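Local coordinates for formate dehydrogenase (Staphylococcus aureus, PDB 6TTB), which probably catalyses the NAD-dependent oxidation of formate to carbon dioxide, with the cofactor held in the cleft between two Rossmann-like domains, at residues A[117-122]-A[136-141]; A[145-150]-A[197-202]; A[243-248]-A[269-274]. All blocks are in the same frame, centred on the assembly; numbering follows the deposited sequence.

Contact 1 (A[117-122]-A[136-141]). With NAD (nicotinamide-adenine-dinucleotide), chain C.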
loop_
_atom_site.group_PDB
_atom_site.type_symbol
_atom_site.label_atom_id
_atom_site.label_comp_id
_atom_site.label_asym_id
_atom_site.label_seq_id
_atom_site.Cartn_x
_atom_site.Cartn_y
_atom_site.Cartn_z
ATOM N N ALA A 117 19.845 18.191 4.697
ATOM C CA ALA A 117 20.147 16.788 4.476
ATOM C C ALA A 117 18.912 16.076 3.950
ATOM O O ALA A 117 18.270 15.358 4.664
ATOM C CB ALA A 117 20.687 16.111 5.732
ATOM N N GLY A 118 18.688 16.177 2.672
ATOM C CA GLY A 118 17.540 15.603 2.044
ATOM C C GLY A 118 17.031 16.577 0.994
ATOM O O GLY A 118 17.830 17.367 0.440
ATOM N N VAL A 119 15.704 16.584 0.815
ATOM C CA VAL A 119 15.057 17.559 -0.015
ATOM C C VAL A 119 13.876 18.210 0.737
ATOM O O VAL A 119 12.961 17.538 1.218
ATOM C CB VAL A 119 14.655 16.875 -1.336
ATOM C CG1 VAL A 119 13.505 17.584 -2.027
ATOM C CG2 VAL A 119 15.869 16.828 -2.251
ATOM N N GLY A 120 13.861 19.535 0.767
ATOM C CA GLY A 120 12.748 20.266 1.317
ATOM C C GLY A 120 13.239 21.247 2.364
ATOM O O GLY A 120 13.647 20.845 3.463
ATOM N N SER A 121 13.221 22.524 2.005
ATOM C CA SER A 121 13.879 23.538 2.787
ATOM C C SER A 121 12.871 24.472 3.377
ATOM O O SER A 121 13.182 25.618 3.633
ATOM C CB SER A 121 14.816 24.251 1.968
ATOM O OG SER A 121 15.752 23.304 1.528
ATOM N N ASP A 122 11.651 24.005 3.551
ATOM C CA ASP A 122 10.682 24.991 3.995
ATOM C C ASP A 122 10.950 25.299 5.457
ATOM O O ASP A 122 10.392 26.244 5.947
ATOM C CB ASP A 122 9.235 24.771 3.505
ATOM C CG ASP A 122 8.823 23.288 3.476
ATOM O OD1 ASP A 122 9.530 22.473 2.770
ATOM O OD2 ASP A 122 7.858 22.915 4.222
ATOM N N VAL A 136 21.464 28.342 0.576
ATOM C CA VAL A 136 20.606 27.248 0.994
ATOM C C VAL A 136 20.570 26.184 -0.100
ATOM O O VAL A 136 20.198 26.470 -1.266
ATOM C CB VAL A 136 19.192 27.765 1.271
ATOM C CG1 VAL A 136 18.210 26.638 1.447
ATOM C CG2 VAL A 136 19.180 28.718 2.472
ATOM N N VAL A 137 20.913 24.943 0.280
ATOM C CA VAL A 137 21.072 23.896 -0.706
ATOM C C VAL A 137 20.552 22.629 -0.100
ATOM O O VAL A 137 20.856 22.332 1.045
ATOM C CB VAL A 137 22.534 23.706 -1.147
ATOM C CG1 VAL A 137 23.127 25.019 -1.558
ATOM C CG2 VAL A 137 23.350 23.116 -0.028
ATOM N N GLU A 138 19.850 21.853 -0.920
ATOM C CA GLU A 138 19.428 20.535 -0.551
ATOM C C GLU A 138 20.003 19.581 -1.603
ATOM O O GLU A 138 20.630 20.045 -2.536
ATOM C CB GLU A 138 17.893 20.523 -0.361
ATOM C CG GLU A 138 17.046 20.668 -1.651
ATOM C CD GLU A 138 15.567 21.120 -1.469
ATOM O OE1 GLU A 138 15.218 21.724 -0.421
ATOM O OE2 GLU A 138 14.783 20.981 -2.420
ATOM N N VAL A 139 19.791 18.258 -1.417
ATOM C CA VAL A 139 20.365 17.168 -2.207
ATOM C C VAL A 139 19.347 16.680 -3.256
ATOM O O VAL A 139 18.789 15.575 -3.201
ATOM C CB VAL A 139 20.732 16.015 -1.268
ATOM C CG1 VAL A 139 21.532 14.943 -2.001
ATOM C CG2 VAL A 139 21.464 16.516 -0.022
ATOM N N THR A 140 19.132 17.492 -4.262
ATOM C CA THR A 140 18.179 17.145 -5.282
ATOM C C THR A 140 18.502 15.740 -5.785
ATOM O O THR A 140 19.653 15.387 -5.971
ATOM C CB THR A 140 18.110 18.267 -6.320
ATOM O OG1 THR A 140 18.107 19.480 -5.543
ATOM C CG2 THR A 140 16.869 18.232 -7.177
ATOM N N GLY A 141 17.464 14.925 -5.941
ATOM C CA GLY A 141 17.595 13.688 -6.681
ATOM C C GLY A 141 17.696 12.498 -5.751
ATOM O O GLY A 141 17.115 11.459 -6.025
HETATM P PA NAD C . 10.013 18.398 -9.420
HETATM O O1A NAD C . 10.475 19.813 -9.501
HETATM O O2A NAD C . 10.593 17.317 -10.312
HETATM O O5B NAD C . 8.403 18.335 -9.442
HETATM C C5B NAD C . 7.598 19.516 -9.248
HETATM C C4B NAD C . 6.849 19.784 -10.530
HETATM O O4B NAD C . 5.570 20.340 -10.171
HETATM C C3B NAD C . 7.526 20.781 -11.501
HETATM O O3B NAD C . 8.083 20.216 -12.687
HETATM C C2B NAD C . 6.449 21.821 -11.831
HETATM O O2B NAD C . 6.232 21.978 -13.218
HETATM C C1B NAD C . 5.199 21.348 -11.075
HETATM N N9A NAD C . 4.510 22.435 -10.372
HETATM C C8A NAD C . 5.005 23.710 -10.128
HETATM N N7A NAD C . 4.112 24.531 -9.626
HETATM C C5A NAD C . 2.925 23.799 -9.624
HETATM C C6A NAD C . 1.584 24.120 -9.266
HETATM N N6A NAD C . 1.173 25.320 -8.896
HETATM N N1A NAD C . 0.640 23.166 -9.469
HETATM C C2A NAD C . 1.035 21.955 -9.894
HETATM N N3A NAD C . 2.259 21.528 -10.218
HETATM C C4A NAD C . 3.168 22.498 -10.072
HETATM O O3 NAD C . 10.223 17.933 -7.949
HETATM P PN NAD C . 10.131 16.438 -7.510
HETATM O O1N NAD C . 11.551 15.944 -7.413
HETATM O O2N NAD C . 9.167 15.711 -8.402
HETATM O O5D NAD C . 9.491 16.619 -6.033
HETATM C C5D NAD C . 8.042 16.535 -5.869
HETATM C C4D NAD C . 7.726 17.049 -4.508
HETATM O O4D NAD C . 7.907 15.962 -3.569
HETATM C C3D NAD C . 8.663 18.203 -4.076
HETATM O O3D NAD C . 7.991 19.449 -3.980
HETATM C C2D NAD C . 9.287 17.723 -2.762
HETATM O O2D NAD C . 9.213 18.634 -1.673
HETATM C C1D NAD C . 8.546 16.447 -2.409
HETATM N N1N NAD C . 9.512 15.449 -1.924
HETATM C C2N NAD C . 9.314 14.843 -0.645
HETATM C C3N NAD C . 10.227 13.880 -0.158
HETATM C C7N NAD C . 9.871 13.019 1.055
HETATM O O7N NAD C . 10.783 12.551 1.735
HETATM N N7N NAD C . 8.574 12.776 1.330
HETATM C C4N NAD C . 11.470 13.714 -0.874
HETATM C C5N NAD C . 11.661 14.348 -2.120
HETATM C C6N NAD C . 10.682 15.234 -2.611
#
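E138 reaches across to the loop 117-122 and meets V119, G120 and S121 in turn. Its CG occupies the crowded position between the backbone N and the carbonyl carbon (chi1 70°), and beyond CG the chain runs extended, which carries the carboxylate over the loop backbone. There OE1 is placed 2.8 Å from G120 N in a weak, bent hydrogen bond and near S121 OG; E138 OE1 and S121 OG each sit too close to another atom in the model, so the places of both, and the bonds they make, are less certain. The firm bond is backbone: V139 N donates to G118 O at 2.8 Å with an N-H...O angle of 168°. V119 sits between two neighbours. Its two methyls diverge: CG2 lies against the backbone of V139, 3.3 Å from V139 O, while CG1 lies 3.7 Å from both E138 OE2 and NAD C6N, a carbon of the nicotinamide ring. The side chains of V119 and E138 cross at a slant instead of lying alongside. Segment 136-141 takes in the end of strand 135-138, at one margin of the five-stranded parallel sheet, and the turn after it; the loop after the adjacent strand 113-116 brings V119 to the nicotinamide, as in D-2-hydroxyacid dehydrogenases.

Contact 2 (A[145-150]-A[197-202]). With NAD (nicotinamide-adenine-dinucleotide), chain C.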
loop_
_atom_site.group_PDB
_atom_site.type_symbol
_atom_site.label_atom_id
_atom_site.label_comp_id
_atom_site.label_asym_id
_atom_site.label_seq_id
_atom_site.Cartn_x
_atom_site.Cartn_y
_atom_site.Cartn_z
ATOM N N VAL A 145 13.080 8.285 -5.993
ATOM C CA VAL A 145 12.453 6.989 -6.269
ATOM C C VAL A 145 11.730 6.503 -5.034
ATOM O O VAL A 145 10.609 5.934 -5.125
ATOM C CB VAL A 145 13.438 5.930 -6.665
ATOM C CG1 VAL A 145 12.736 4.595 -6.697
ATOM C CG2 VAL A 145 14.093 6.238 -7.985
ATOM N N SER A 146 12.425 6.657 -3.900
ATOM C CA SER A 146 11.868 6.259 -2.632
ATOM C C SER A 146 10.472 6.804 -2.505
ATOM O O SER A 146 9.559 6.070 -2.086
ATOM C CB SER A 146 12.704 6.737 -1.504
ATOM O OG SER A 146 12.369 6.056 -0.309
ATOM N N VAL A 147 10.326 8.107 -2.793
ATOM C CA VAL A 147 9.057 8.791 -2.555
ATOM C C VAL A 147 8.019 8.268 -3.544
ATOM O O VAL A 147 6.873 7.992 -3.162
ATOM C CB VAL A 147 9.231 10.330 -2.567
ATOM C CG1 VAL A 147 7.944 11.078 -2.446
ATOM C CG2 VAL A 147 10.181 10.776 -1.470
ATOM N N ALA A 148 8.433 7.912 -4.743
ATOM C CA ALA A 148 7.449 7.384 -5.671
ATOM C C ALA A 148 6.895 6.101 -5.128
ATOM O O ALA A 148 5.654 5.917 -5.096
ATOM C CB ALA A 148 8.042 7.148 -6.999
ATOM N N GLU A 149 7.819 5.204 -4.698
ATOM C CA GLU A 149 7.409 3.923 -4.130
ATOM C C GLU A 149 6.411 4.204 -3.000
ATOM O O GLU A 149 5.337 3.600 -2.901
ATOM C CB GLU A 149 8.594 3.165 -3.555
ATOM C CG GLU A 149 9.657 2.774 -4.536
ATOM C CD GLU A 149 10.828 1.953 -3.945
ATOM O OE1 GLU A 149 10.817 1.709 -2.743
ATOM O OE2 GLU A 149 11.736 1.500 -4.730
ATOM N N HIS A 150 6.766 5.115 -2.105
ATOM C CA HIS A 150 5.880 5.316 -0.973
ATOM C C HIS A 150 4.496 5.722 -1.472
ATOM O O HIS A 150 3.486 5.376 -0.876
ATOM C CB HIS A 150 6.421 6.392 -0.107
ATOM C CG HIS A 150 6.040 6.209 1.296
ATOM N ND1 HIS A 150 6.813 5.445 2.183
ATOM C CD2 HIS A 150 4.993 6.696 2.001
ATOM C CE1 HIS A 150 6.258 5.504 3.384
ATOM N NE2 HIS A 150 5.143 6.277 3.294
ATOM N N GLY A 197 6.696 16.349 -12.354
ATOM C CA GLY A 197 8.135 16.490 -12.407
ATOM C C GLY A 197 8.808 15.134 -12.328
ATOM O O GLY A 197 8.270 14.125 -12.858
ATOM N N ARG A 198 9.969 15.110 -11.630
ATOM C CA ARG A 198 10.740 13.889 -11.456
ATOM C C ARG A 198 9.846 12.828 -10.804
ATOM O O ARG A 198 9.583 11.784 -11.409
ATOM C CB ARG A 198 12.075 14.198 -10.757
ATOM N N ILE A 199 9.292 13.134 -9.603
ATOM C CA ILE A 199 8.572 12.123 -8.839
ATOM C C ILE A 199 7.210 11.869 -9.483
ATOM O O ILE A 199 6.635 10.769 -9.418
ATOM C CB ILE A 199 8.434 12.535 -7.383
ATOM C CG1 ILE A 199 9.766 12.928 -6.810
ATOM C CG2 ILE A 199 7.809 11.447 -6.539
ATOM C CD1 ILE A 199 9.627 13.567 -5.401
ATOM N N GLY A 200 6.629 12.890 -10.053
ATOM C CA GLY A 200 5.351 12.605 -10.672
ATOM C C GLY A 200 5.479 11.517 -11.733
ATOM O O GLY A 200 4.564 10.666 -11.889
ATOM N N GLN A 201 6.594 11.633 -12.510
ATOM C CA GLN A 201 6.898 10.778 -13.649
ATOM C C GLN A 201 7.332 9.369 -13.201
ATOM O O GLN A 201 6.965 8.359 -13.828
ATOM C CB GLN A 201 7.909 11.480 -14.494
ATOM C CG GLN A 201 7.230 12.352 -15.546
ATOM C CD GLN A 201 8.225 13.242 -16.251
ATOM O OE1 GLN A 201 9.296 12.779 -16.663
ATOM N NE2 GLN A 201 7.983 14.545 -16.198
ATOM N N LEU A 202 8.074 9.312 -12.092
ATOM C CA LEU A 202 8.500 8.044 -11.549
ATOM C C LEU A 202 7.251 7.281 -11.114
ATOM O O LEU A 202 7.170 6.047 -11.212
ATOM C CB LEU A 202 9.445 8.276 -10.370
ATOM C CG LEU A 202 10.866 8.694 -10.747
ATOM C CD1 LEU A 202 11.612 9.330 -9.532
ATOM C CD2 LEU A 202 11.612 7.525 -11.256
HETATM P PA NAD C . 10.013 18.398 -9.420
HETATM O O1A NAD C . 10.475 19.813 -9.501
HETATM O O2A NAD C . 10.593 17.317 -10.312
HETATM O O5B NAD C . 8.403 18.335 -9.442
HETATM C C5B NAD C . 7.598 19.516 -9.248
HETATM C C4B NAD C . 6.849 19.784 -10.530
HETATM O O4B NAD C . 5.570 20.340 -10.171
HETATM C C3B NAD C . 7.526 20.781 -11.501
HETATM O O3B NAD C . 8.083 20.216 -12.687
HETATM C C2B NAD C . 6.449 21.821 -11.831
HETATM O O2B NAD C . 6.232 21.978 -13.218
HETATM C C1B NAD C . 5.199 21.348 -11.075
HETATM N N9A NAD C . 4.510 22.435 -10.372
HETATM C C8A NAD C . 5.005 23.710 -10.128
HETATM N N7A NAD C . 4.112 24.531 -9.626
HETATM C C5A NAD C . 2.925 23.799 -9.624
HETATM C C6A NAD C . 1.584 24.120 -9.266
HETATM N N6A NAD C . 1.173 25.320 -8.896
HETATM N N1A NAD C . 0.640 23.166 -9.469
HETATM C C2A NAD C . 1.035 21.955 -9.894
HETATM N N3A NAD C . 2.259 21.528 -10.218
HETATM C C4A NAD C . 3.168 22.498 -10.072
HETATM O O3 NAD C . 10.223 17.933 -7.949
HETATM P PN NAD C . 10.131 16.438 -7.510
HETATM O O1N NAD C . 11.551 15.944 -7.413
HETATM O O2N NAD C . 9.167 15.711 -8.402
HETATM O O5D NAD C . 9.491 16.619 -6.033
HETATM C C5D NAD C . 8.042 16.535 -5.869
HETATM C C4D NAD C . 7.726 17.049 -4.508
HETATM O O4D NAD C . 7.907 15.962 -3.569
HETATM C C3D NAD C . 8.663 18.203 -4.076
HETATM O O3D NAD C . 7.991 19.449 -3.980
HETATM C C2D NAD C . 9.287 17.723 -2.762
HETATM O O2D NAD C . 9.213 18.634 -1.673
HETATM C C1D NAD C . 8.546 16.447 -2.409
HETATM N N1N NAD C . 9.512 15.449 -1.924
HETATM C C2N NAD C . 9.314 14.843 -0.645
HETATM C C3N NAD C . 10.227 13.880 -0.158
HETATM C C7N NAD C . 9.871 13.019 1.055
HETATM O O7N NAD C . 10.783 12.551 1.735
HETATM N N7N NAD C . 8.574 12.776 1.330
HETATM C C4N NAD C . 11.470 13.714 -0.874
HETATM C C5N NAD C . 11.661 14.348 -2.120
HETATM C C6N NAD C . 10.682 15.234 -2.611
#
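The glycine-rich, dinucleotide-binding turn of the Rossmann fold, consistent with a GxGxxG pattern that includes G197 and G200, leads into helix 198-207, whose I199 and L202 pack on V145, V147 and A148 of helix 144-160. The short helical segments approach to 8.7 Å between axes at a crossing angle of -49°. No hydrogen bond links them; the contact is made by apolar side chains. A148 CB faces L202 CB at 3.8 Å, and L202 CD1 reaches along to V145. I199 divides its branches: CG2, anti to the backbone N, turns to V147 CG1 at 4.1 Å, while CG1 and CD1 run beside the nicotinamide-side phosphate and ribose of NAD. V147 is split likewise, its CG2 lying against C4N and C3N of the nicotinamide. G197 is the N-cap, and the first amides of the helix are spent on the pyrophosphate: R198 N bonds NAD O2A at 2.6 Å and I199 N bonds NAD O2N at 2.8 Å, both at 167°. On the partner helix, E149 forms a salt bridge with R160 of the second subunit. Two nearly straight N-H bonds at a helix start would favour the negative phosphates electrostatically, while I199 CG2 and L202 pack on helix 144-160 through apolar contacts alone.

Contact 3 (A[243-248]-A[269-274]). With NAD (nicotinamide-adenine-dinucleotide), chain C.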
loop_
_atom_site.group_PDB
_atom_site.type_symbol
_atom_site.label_atom_id
_atom_site.label_comp_id
_atom_site.label_asym_id
_atom_site.label_seq_id
_atom_site.Cartn_x
_atom_site.Cartn_y
_atom_site.Cartn_z
ATOM N N ILE A 243 -5.913 10.996 -6.176
ATOM C CA ILE A 243 -4.923 11.961 -6.601
ATOM C C ILE A 243 -3.694 11.837 -5.724
ATOM O O ILE A 243 -3.780 11.739 -4.481
ATOM C CB ILE A 243 -5.507 13.380 -6.485
ATOM C CG1 ILE A 243 -6.576 13.650 -7.552
ATOM C CG2 ILE A 243 -4.414 14.420 -6.551
ATOM C CD1 ILE A 243 -7.483 14.844 -7.270
ATOM N N THR A 244 -2.535 11.914 -6.356
ATOM C CA THR A 244 -1.298 11.941 -5.618
ATOM C C THR A 244 -0.581 13.220 -5.987
ATOM O O THR A 244 -0.575 13.608 -7.168
ATOM C CB THR A 244 -0.495 10.636 -5.838
ATOM O OG1 THR A 244 0.730 10.652 -5.122
ATOM C CG2 THR A 244 -0.153 10.325 -7.268
ATOM N N ILE A 245 0.056 13.831 -4.981
ATOM C CA ILE A 245 0.638 15.172 -5.067
ATOM C C ILE A 245 2.135 15.052 -5.204
ATOM O O ILE A 245 2.793 14.429 -4.357
ATOM C CB ILE A 245 0.330 15.935 -3.778
ATOM C CG1 ILE A 245 -1.151 15.823 -3.395
ATOM C CG2 ILE A 245 0.865 17.336 -3.816
ATOM C CD1 ILE A 245 -2.042 16.934 -3.782
ATOM N N HIS A 246 2.676 15.698 -6.216
ATOM C CA HIS A 246 4.127 15.709 -6.413
ATOM C C HIS A 246 4.567 17.091 -6.806
ATOM O O HIS A 246 5.387 17.238 -7.703
ATOM C CB HIS A 246 4.602 14.588 -7.399
ATOM C CG HIS A 246 4.158 13.246 -6.917
ATOM N ND1 HIS A 246 4.731 12.660 -5.803
ATOM C CD2 HIS A 246 3.004 12.543 -7.173
ATOM C CE1 HIS A 246 4.084 11.551 -5.532
ATOM N NE2 HIS A 246 3.000 11.467 -6.359
ATOM N N ALA A 247 3.955 18.086 -6.160
ATOM C CA ALA A 247 4.185 19.489 -6.456
ATOM C C ALA A 247 4.989 20.110 -5.311
ATOM O O ALA A 247 4.867 19.686 -4.154
ATOM C CB ALA A 247 2.848 20.176 -6.616
ATOM N N PRO A 248 5.831 21.144 -5.573
ATOM C CA PRO A 248 6.623 21.777 -4.502
ATOM C C PRO A 248 5.684 22.636 -3.667
ATOM O O PRO A 248 4.506 22.747 -3.982
ATOM C CB PRO A 248 7.701 22.601 -5.249
ATOM C CG PRO A 248 7.654 22.069 -6.673
ATOM C CD PRO A 248 6.188 21.667 -6.896
ATOM N N SER A 269 -13.422 9.671 -3.174
ATOM C CA SER A 269 -12.117 9.526 -3.816
ATOM C C SER A 269 -11.046 9.384 -2.746
ATOM O O SER A 269 -11.363 9.341 -1.545
ATOM C CB SER A 269 -11.844 10.646 -4.747
ATOM O OG SER A 269 -12.228 11.851 -4.157
ATOM N N TYR A 270 -9.777 9.298 -3.178
ATOM C CA TYR A 270 -8.674 9.177 -2.223
ATOM C C TYR A 270 -7.600 10.206 -2.567
ATOM O O TYR A 270 -7.426 10.553 -3.728
ATOM C CB TYR A 270 -8.017 7.786 -2.292
ATOM C CG TYR A 270 -8.936 6.625 -2.092
ATOM C CD1 TYR A 270 -9.811 6.189 -3.098
ATOM C CD2 TYR A 270 -8.907 5.919 -0.904
ATOM C CE1 TYR A 270 -10.639 5.091 -2.915
ATOM C CE2 TYR A 270 -9.723 4.811 -0.712
ATOM C CZ TYR A 270 -10.602 4.405 -1.713
ATOM O OH TYR A 270 -11.406 3.321 -1.457
ATOM N N LEU A 271 -6.766 10.531 -1.560
ATOM C CA LEU A 271 -5.786 11.578 -1.698
ATOM C C LEU A 271 -4.515 11.103 -1.070
ATOM O O LEU A 271 -4.538 10.673 0.096
ATOM C CB LEU A 271 -6.270 12.855 -0.957
ATOM C CG LEU A 271 -5.405 14.119 -1.142
ATOM C CD1 LEU A 271 -5.183 14.466 -2.612
ATOM C CD2 LEU A 271 -5.988 15.255 -0.442
ATOM N N VAL A 272 -3.405 11.302 -1.816
ATOM C CA VAL A 272 -2.112 10.888 -1.327
ATOM C C VAL A 272 -1.178 12.042 -1.526
ATOM O O VAL A 272 -1.115 12.626 -2.596
ATOM C CB VAL A 272 -1.578 9.619 -2.000
ATOM C CG1 VAL A 272 -0.076 9.458 -1.823
ATOM C CG2 VAL A 272 -2.244 8.426 -1.425
ATOM N N ASN A 273 -0.486 12.369 -0.451
ATOM C CA ASN A 273 0.360 13.514 -0.446
ATOM C C ASN A 273 1.617 13.163 0.328
ATOM O O ASN A 273 1.609 13.137 1.550
ATOM C CB ASN A 273 -0.345 14.708 0.126
ATOM C CG ASN A 273 0.618 15.842 0.375
ATOM O OD1 ASN A 273 1.697 15.890 -0.254
ATOM N ND2 ASN A 273 0.231 16.781 1.273
ATOM N N THR A 274 2.665 12.873 -0.429
ATOM C CA THR A 274 3.979 12.725 0.073
ATOM C C THR A 274 4.880 13.874 -0.448
ATOM O O THR A 274 6.116 13.671 -0.647
ATOM C CB THR A 274 4.540 11.497 -0.596
ATOM O OG1 THR A 274 4.294 11.673 -2.016
ATOM C CG2 THR A 274 3.930 10.241 -0.028
HETATM P PA NAD C . 10.013 18.398 -9.420
HETATM O O1A NAD C . 10.475 19.813 -9.501
HETATM O O2A NAD C . 10.593 17.317 -10.312
HETATM O O5B NAD C . 8.403 18.335 -9.442
HETATM C C5B NAD C . 7.598 19.516 -9.248
HETATM C C4B NAD C . 6.849 19.784 -10.530
HETATM O O4B NAD C . 5.570 20.340 -10.171
HETATM C C3B NAD C . 7.526 20.781 -11.501
HETATM O O3B NAD C . 8.083 20.216 -12.687
HETATM C C2B NAD C . 6.449 21.821 -11.831
HETATM O O2B NAD C . 6.232 21.978 -13.218
HETATM C C1B NAD C . 5.199 21.348 -11.075
HETATM N N9A NAD C . 4.510 22.435 -10.372
HETATM C C8A NAD C . 5.005 23.710 -10.128
HETATM N N7A NAD C . 4.112 24.531 -9.626
HETATM C C5A NAD C . 2.925 23.799 -9.624
HETATM C C6A NAD C . 1.584 24.120 -9.266
HETATM N N6A NAD C . 1.173 25.320 -8.896
HETATM N N1A NAD C . 0.640 23.166 -9.469
HETATM C C2A NAD C . 1.035 21.955 -9.894
HETATM N N3A NAD C . 2.259 21.528 -10.218
HETATM C C4A NAD C . 3.168 22.498 -10.072
HETATM O O3 NAD C . 10.223 17.933 -7.949
HETATM P PN NAD C . 10.131 16.438 -7.510
HETATM O O1N NAD C . 11.551 15.944 -7.413
HETATM O O2N NAD C . 9.167 15.711 -8.402
HETATM O O5D NAD C . 9.491 16.619 -6.033
HETATM C C5D NAD C . 8.042 16.535 -5.869
HETATM C C4D NAD C . 7.726 17.049 -4.508
HETATM O O4D NAD C . 7.907 15.962 -3.569
HETATM C C3D NAD C . 8.663 18.203 -4.076
HETATM O O3D NAD C . 7.991 19.449 -3.980
HETATM C C2D NAD C . 9.287 17.723 -2.762
HETATM O O2D NAD C . 9.213 18.634 -1.673
HETATM C C1D NAD C . 8.546 16.447 -2.409
HETATM N N1N NAD C . 9.512 15.449 -1.924
HETATM C C2N NAD C . 9.314 14.843 -0.645
HETATM C C3N NAD C . 10.227 13.880 -0.158
HETATM C C7N NAD C . 9.871 13.019 1.055
HETATM O O7N NAD C . 10.783 12.551 1.735
HETATM N N7N NAD C . 8.574 12.776 1.330
HETATM C C4N NAD C . 11.470 13.714 -0.874
HETATM C C5N NAD C . 11.661 14.348 -2.120
HETATM C C6N NAD C . 10.682 15.234 -2.611
HETATM O O HOH W 1 6.249 13.802 -3.618
#
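I243 bonds to Y270 and V272, on either side of L271, at the tightly paired end of this contact. I243 N donates to Y270 O at 2.9 Å and V272 N to I243 O at 2.7 Å; V272 O goes on to accept I245 N at 2.9 Å, a rather bent bond at 138°. This is parallel pairing, the strand axes 14° apart. On one face T244 and V272 point the same way, T244 OG1 3.6 Å from V272 CG1. On the other, L271 CD1 touches I243 CG2 and I245 CD1, and I245 CG1 rests on N273 CB. Past the strands the chains separate and polar links take over. H246 turns its imidazole back so that NE2 pairs with T244 OG1 at 2.7 Å, while ND1 meets water 1. That water donates to NAD O4D at 2.7 Å and, weakly, to T274 O, an oxygen that also accepts the carboxamide nitrogen N7N of NAD at 3.3 Å along a straight line (171°). The side where the strands end is thus tied together through water and cofactor more than by packing. Helix 259-264 makes the crossover of this beta-alpha-beta unit; strands 190-194 and 294-299 flank the pair in the seven-stranded sheet, and helix 144-160 covers T244 and V272.

In the fold
All three contacts touch the same NAD, from two sides of the cleft. Contact 1 belongs to the five-stranded sheet, its centre about 16 Å from that of contact 2 and about 20 Å from that of contact 3, and its nearest atoms stay about 8 Å from contact 3. Strand 135-138 runs on in sequence to helix 144-160, so contacts 1 and 2 adjoin along the chain without otherwise touching. Contacts 2 and 3, with centres about 11 Å apart, do pack together: I199 CG2 lies 3.4 Å from H246 ND1, and V147 CG1 3.6 Å from T274 O. V119 and V147 both reach the nicotinamide, one from contact 1 and one from contact 2.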